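PDB 6WT6: metazoan TIR-STING fusion from Crassostrea gigas, which joins an N-terminal TIR domain to a STING ligand-binding domain in a single chain, and probably acts in innate immune signalling as other STING-family proteins do. Local coordinates for residues 36-41 / 96-101; 87-92 / 103-108. All blocks are in the same frame, centred on the assembly; numbering follows the deposited sequence.

How the contacts relate
Contact 1 (36-41 with 96-101) and contact 2 (87-92 with 103-108) are neighbouring parts of the TIR domain, their centres about 8 Å apart. Their segments alternate along the chain: helix 93-97, of contact 1, follows strand 84-91 and precedes helix 104-108, the two elements of contact 2. Two probable hydrogen bonds tie them: Ser36 N lies 2.9 Å from Ile88 O, which joins adjacent parallel strands, and Ser36 OG lies 2.9 Å from Glu104 OE2, which links the end of strand 31-36 to helix 104-108. The indole of contact 1 reaches the strand of contact 2 as well, with Trp100 CH2 3.6 Å from Val90 O in a packing contact.

Contact 1: residues 36-41 / 96-101; sequences SYCADA and LQSEWS
Ser36 ends strand 31-36 with OG anti to its backbone N (chi1 -175°), which sets the hydroxyl at the edge of the Trp100 indole, near the ring plane. There Ser36 OG is 3.4 Å from Trp100 CZ2, while the stronger polar partner of this hydroxyl is Glu104, through a hydrogen bond. At Tyr37 the contact passes to the backbone, because the Tyr37 side chain leaves its backbone away from 96-101; the ring stacks with Phe62 and the OH bonds Glu64 N. The peptide joining Tyr37 to Cys38 lies over one face of the indole, displaced toward the rim, with Tyr37 C 3.5 Å above the ring plane. Although Tyr37 O is 3.3 Å from Trp100 NE1, the angle is too poor for a hydrogen bond, so the approach is one of packing. Cys38 then meets Trp100 and Ser98: its CB is 4.0 Å from Trp100 CG, and with SG anti to the backbone N (chi1 173°) the sulfur extends to Ser98, Cys38 SG being 3.4 Å from Ser98 CB. The Ser98 hydroxyl, in the crowded position between N and carbonyl carbon (chi1 52°), bonds back to Ser95 O. Between Ser98 and Trp100, Glu99 takes a positive phi as the chain leaves the helix, and Trp100, with CG anti to its N, lays its indole against 36-38. The contact thus fastens, within the TIR domain, the loop between strand 31-36 and helix 43-56 to the turn after helix 93-97, with Ser36 paired through its backbone to strand 84-91 and Tyr37 packed on helix 43-56.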
loop_
_atom_site.group_PDB
_atom_site.type_symbol
_atom_site.label_atom_id
_atom_site.label_comp_id
_atom_site.label_asym_id
_atom_site.label_seq_id
_atom_site.Cartn_x
_atom_site.Cartn_y
_atom_site.Cartn_z
ATOM N N SER A 36 2.362 25.653 0.557
ATOM C CA SER A 36 3.104 24.943 1.589
ATOM C C SER A 36 4.484 25.576 1.720
ATOM O O SER A 36 5.268 25.570 0.765
ATOM C CB SER A 36 3.219 23.457 1.252
ATOM O OG SER A 36 3.836 22.737 2.303
ATOM N N TYR A 37 4.777 26.117 2.900
ATOM C CA TYR A 37 6.027 26.822 3.132
ATOM C C TYR A 37 6.533 26.503 4.529
ATOM O O TYR A 37 5.770 26.111 5.415
ATOM C CB TYR A 37 5.859 28.337 2.959
ATOM C CG TYR A 37 4.894 28.965 3.944
ATOM C CD1 TYR A 37 3.518 28.873 3.758
ATOM C CD2 TYR A 37 5.357 29.660 5.053
ATOM C CE1 TYR A 37 2.635 29.447 4.656
ATOM C CE2 TYR A 37 4.484 30.238 5.951
ATOM C CZ TYR A 37 3.126 30.129 5.752
ATOM O OH TYR A 37 2.257 30.707 6.648
ATOM N N CYS A 38 7.843 26.666 4.712
ATOM C CA CYS A 38 8.443 26.581 6.037
ATOM C C CYS A 38 8.278 27.921 6.741
ATOM O O CYS A 38 8.816 28.935 6.286
ATOM C CB CYS A 38 9.919 26.202 5.947
ATOM S SG CYS A 38 10.783 26.266 7.538
ATOM N N ALA A 39 7.532 27.927 7.849
ATOM C CA ALA A 39 7.268 29.175 8.554
ATOM C C ALA A 39 8.528 29.780 9.163
ATOM O O ALA A 39 8.556 30.987 9.429
ATOM C CB ALA A 39 6.210 28.946 9.632
ATOM N N ASP A 40 9.571 28.974 9.380
ATOM C CA ASP A 40 10.813 29.484 9.955
ATOM C C ASP A 40 11.612 30.315 8.959
ATOM O O ASP A 40 12.279 31.275 9.362
ATOM C CB ASP A 40 11.676 28.334 10.483
ATOM C CG ASP A 40 11.009 27.578 11.620
ATOM O OD1 ASP A 40 10.198 28.182 12.344
ATOM O OD2 ASP A 40 11.307 26.374 11.787
ATOM N N ALA A 41 11.572 29.977 7.670
ATOM C CA ALA A 41 12.396 30.660 6.678
ATOM C C ALA A 41 11.562 31.481 5.701
ATOM O O ALA A 41 11.588 32.715 5.757
ATOM C CB ALA A 41 13.266 29.647 5.936
ATOM N N LEU A 96 15.021 22.924 2.727
ATOM C CA LEU A 96 15.477 21.543 2.812
ATOM C C LEU A 96 16.065 21.215 4.180
ATOM O O LEU A 96 16.051 20.048 4.591
ATOM C CB LEU A 96 16.501 21.263 1.709
ATOM C CG LEU A 96 16.084 21.671 0.293
ATOM C CD1 LEU A 96 17.083 21.173 -0.742
ATOM C CD2 LEU A 96 14.685 21.170 -0.030
ATOM N N GLN A 97 16.571 22.216 4.900
ATOM C CA GLN A 97 17.201 21.991 6.196
ATOM C C GLN A 97 16.203 21.945 7.343
ATOM O O GLN A 97 16.570 21.529 8.448
ATOM C CB GLN A 97 18.221 23.097 6.480
ATOM C CG GLN A 97 18.926 23.629 5.248
ATOM C CD GLN A 97 19.966 22.670 4.719
ATOM O OE1 GLN A 97 19.851 22.162 3.603
ATOM N NE2 GLN A 97 20.995 22.415 5.519
ATOM N N SER A 98 14.959 22.346 7.105
ATOM C CA SER A 98 14.048 22.706 8.180
ATOM C C SER A 98 13.236 21.542 8.726
ATOM O O SER A 98 12.397 21.774 9.603
ATOM C CB SER A 98 13.085 23.787 7.692
ATOM O OG SER A 98 12.459 23.396 6.483
ATOM N N GLU A 99 13.446 20.321 8.221
ATOM C CA GLU A 99 12.623 19.148 8.522
ATOM C C GLU A 99 11.237 19.282 7.898
ATOM O O GLU A 99 10.522 18.286 7.740
ATOM C CB GLU A 99 12.504 18.908 10.030
ATOM C CG GLU A 99 13.822 18.642 10.732
ATOM C CD GLU A 99 13.685 18.681 12.243
ATOM O OE1 GLU A 99 14.566 19.270 12.908
ATOM O OE2 GLU A 99 12.687 18.135 12.766
ATOM N N TRP A 100 10.846 20.511 7.550
ATOM C CA TRP A 100 9.663 20.707 6.721
ATOM C C TRP A 100 9.797 19.954 5.404
ATOM O O TRP A 100 8.805 19.447 4.869
ATOM C CB TRP A 100 9.442 22.201 6.472
ATOM C CG TRP A 100 8.392 22.505 5.440
ATOM C CD1 TRP A 100 7.060 22.722 5.659
ATOM C CD2 TRP A 100 8.592 22.639 4.026
ATOM N NE1 TRP A 100 6.420 22.976 4.469
ATOM C CE2 TRP A 100 7.337 22.931 3.453
ATOM C CE3 TRP A 100 9.708 22.536 3.191
ATOM C CZ2 TRP A 100 7.170 23.125 2.084
ATOM C CZ3 TRP A 100 9.539 22.720 1.831
ATOM C CH2 TRP A 100 8.281 23.018 1.292
ATOM N N SER A 101 11.019 19.874 4.868
ATOM C CA SER A 101 11.276 19.068 3.681
ATOM C C SER A 101 11.108 17.576 3.948
ATOM O O SER A 101 10.879 16.810 3.004
ATOM C CB SER A 101 12.681 19.348 3.156
ATOM O OG SER A 101 13.659 19.015 4.129
#

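Contact 2: residues 87-92 / 103-108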
loop_
_atom_site.group_PDB
_atom_site.type_symbol
_atom_site.label_atom_id
_atom_site.label_comp_id
_atom_site.label_asym_id
_atom_site.label_seq_id
_atom_site.Cartn_x
_atom_site.Cartn_y
_atom_site.Cartn_z
ATOM N N VAL A 87 -1.124 22.223 -5.121
ATOM C CA VAL A 87 -0.289 22.487 -3.954
ATOM C C VAL A 87 1.002 23.124 -4.449
ATOM O O VAL A 87 1.727 22.524 -5.255
ATOM C CB VAL A 87 0.005 21.212 -3.146
ATOM C CG1 VAL A 87 1.022 21.499 -2.053
ATOM C CG2 VAL A 87 -1.275 20.664 -2.542
ATOM N N ILE A 88 1.288 24.331 -3.971
ATOM C CA ILE A 88 2.486 25.073 -4.348
ATOM C C ILE A 88 3.546 24.847 -3.276
ATOM O O ILE A 88 3.353 25.217 -2.111
ATOM C CB ILE A 88 2.182 26.569 -4.522
ATOM C CG1 ILE A 88 1.278 26.795 -5.737
ATOM C CG2 ILE A 88 3.464 27.370 -4.653
ATOM C CD1 ILE A 88 0.791 28.218 -5.877
ATOM N N LEU A 89 4.662 24.231 -3.663
ATOM C CA LEU A 89 5.779 23.971 -2.762
ATOM C C LEU A 89 6.816 25.076 -2.918
ATOM O O LEU A 89 7.345 25.284 -4.014
ATOM C CB LEU A 89 6.413 22.609 -3.050
ATOM C CG LEU A 89 5.567 21.348 -2.861
ATOM C CD1 LEU A 89 6.382 20.114 -3.228
ATOM C CD2 LEU A 89 5.049 21.242 -1.436
ATOM N N VAL A 90 7.106 25.779 -1.823
ATOM C CA VAL A 90 8.126 26.824 -1.806
ATOM C C VAL A 90 9.418 26.178 -1.313
ATOM O O VAL A 90 9.633 26.025 -0.109
ATOM C CB VAL A 90 7.714 28.006 -0.929
ATOM C CG1 VAL A 90 8.749 29.117 -1.022
ATOM C CG2 VAL A 90 6.337 28.512 -1.330
ATOM N N ILE A 91 10.286 25.807 -2.248
ATOM C CA ILE A 91 11.476 25.018 -1.960
ATOM C C ILE A 91 12.694 25.915 -2.133
ATOM O O ILE A 91 13.054 26.288 -3.257
ATOM C CB ILE A 91 11.565 23.780 -2.860
ATOM C CG1 ILE A 91 10.353 22.875 -2.626
ATOM C CG2 ILE A 91 12.865 23.033 -2.604
ATOM C CD1 ILE A 91 10.396 21.585 -3.409
ATOM N N SER A 92 13.338 26.249 -1.016
ATOM C CA SER A 92 14.526 27.094 -0.985
ATOM C C SER A 92 15.702 26.290 -0.441
ATOM O O SER A 92 15.526 25.119 -0.077
ATOM C CB SER A 92 14.265 28.334 -0.126
ATOM O OG SER A 92 14.089 27.985 1.237
ATOM N N PHE A 103 8.805 16.398 6.242
ATOM C CA PHE A 103 7.538 16.200 6.933
ATOM C C PHE A 103 6.375 16.768 6.131
ATOM O O PHE A 103 5.732 16.047 5.361
ATOM C CB PHE A 103 7.598 16.835 8.325
ATOM C CG PHE A 103 6.606 16.266 9.296
ATOM C CD1 PHE A 103 6.681 14.940 9.682
ATOM C CD2 PHE A 103 5.611 17.061 9.835
ATOM C CE1 PHE A 103 5.772 14.414 10.577
ATOM C CE2 PHE A 103 4.700 16.542 10.734
ATOM C CZ PHE A 103 4.780 15.216 11.103
ATOM N N GLU A 104 6.103 18.067 6.295
ATOM C CA GLU A 104 4.913 18.652 5.684
ATOM C C GLU A 104 5.003 18.645 4.164
ATOM O O GLU A 104 3.980 18.506 3.483
ATOM C CB GLU A 104 4.696 20.075 6.194
ATOM C CG GLU A 104 3.315 20.612 5.879
ATOM C CD GLU A 104 3.195 22.106 6.095
ATOM O OE1 GLU A 104 3.323 22.564 7.252
ATOM O OE2 GLU A 104 2.966 22.826 5.099
ATOM N N MET A 105 6.208 18.796 3.614
ATOM C CA MET A 105 6.352 18.801 2.162
ATOM C C MET A 105 6.052 17.426 1.577
ATOM O O MET A 105 5.396 17.318 0.534
ATOM C CB MET A 105 7.758 19.261 1.777
ATOM C CG MET A 105 7.988 19.500 0.290
ATOM S SD MET A 105 9.750 19.645 -0.066
ATOM C CE MET A 105 10.166 17.907 -0.203
ATOM N N LEU A 106 6.508 16.362 2.242
ATOM C CA LEU A 106 6.279 15.015 1.731
ATOM C C LEU A 106 4.825 14.586 1.862
ATOM O O LEU A 106 4.401 13.663 1.159
ATOM C CB LEU A 106 7.184 14.013 2.449
ATOM C CG LEU A 106 8.684 14.300 2.356
ATOM C CD1 LEU A 106 9.487 13.198 3.026
ATOM C CD2 LEU A 106 9.105 14.472 0.906
ATOM N N MET A 107 4.057 15.230 2.743
ATOM C CA MET A 107 2.632 14.930 2.833
ATOM C C MET A 107 1.899 15.314 1.556
ATOM O O MET A 107 0.906 14.673 1.199
ATOM C CB MET A 107 2.012 15.651 4.029
ATOM C CG MET A 107 2.536 15.192 5.371
ATOM S SD MET A 107 1.770 16.051 6.760
ATOM C CE MET A 107 2.736 15.379 8.107
ATOM N N ALA A 108 2.366 16.352 0.861
ATOM C CA ALA A 108 1.754 16.750 -0.400
ATOM C C ALA A 108 2.169 15.852 -1.556
ATOM O O ALA A 108 1.481 15.823 -2.582
ATOM C CB ALA A 108 2.105 18.201 -0.725
#
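In the parallel beta-sheet of the TIR domain, the inner strand 84-91 lies between strands 31-36 and 120-124, and one of its faces is covered here by the short helix 104-108. The segment axes approach to 9.8 Å and run at 145° to each other, nearer antiparallel than parallel, so the chain turns back over its own strand after only ten intervening residues. No hydrogen bond crosses the interface; apolar side chains, all buried, carry it. Val87, Leu89 and Ile91, every second residue of the strand, supply one side, Ala108 and Met105 the other. At the first residue of 87-92, Val87 CG1 is anti to the backbone N (chi1 172°) and meets the methyl of Ala108 tip to tip, Val87 CG1 to Ala108 CB measuring 3.7 Å. Leu89 stands between the two helix residues: its CD2 is 3.8 Å from Met105 CG and 4.3 Å from Ala108 CB. The Leu89 and Met105 side chains cross at about a right angle, with both delta methyls of the leucine against the methionine's CG. Leu120 of the adjacent strand touches both Leu89 and Ala108, and Trp100 packs on Met105. Elsewhere the helix borders the second subunit, where Leu106 O accepts a hydrogen bond from Arg308 NE of that other chain. Met105 leaves the helix extended through chi1 and chi2 and bends at chi3 (84°), its sulfur set against the delta methyl of Ile91, with Met105 SD 3.9 Å from Ile91 CD1.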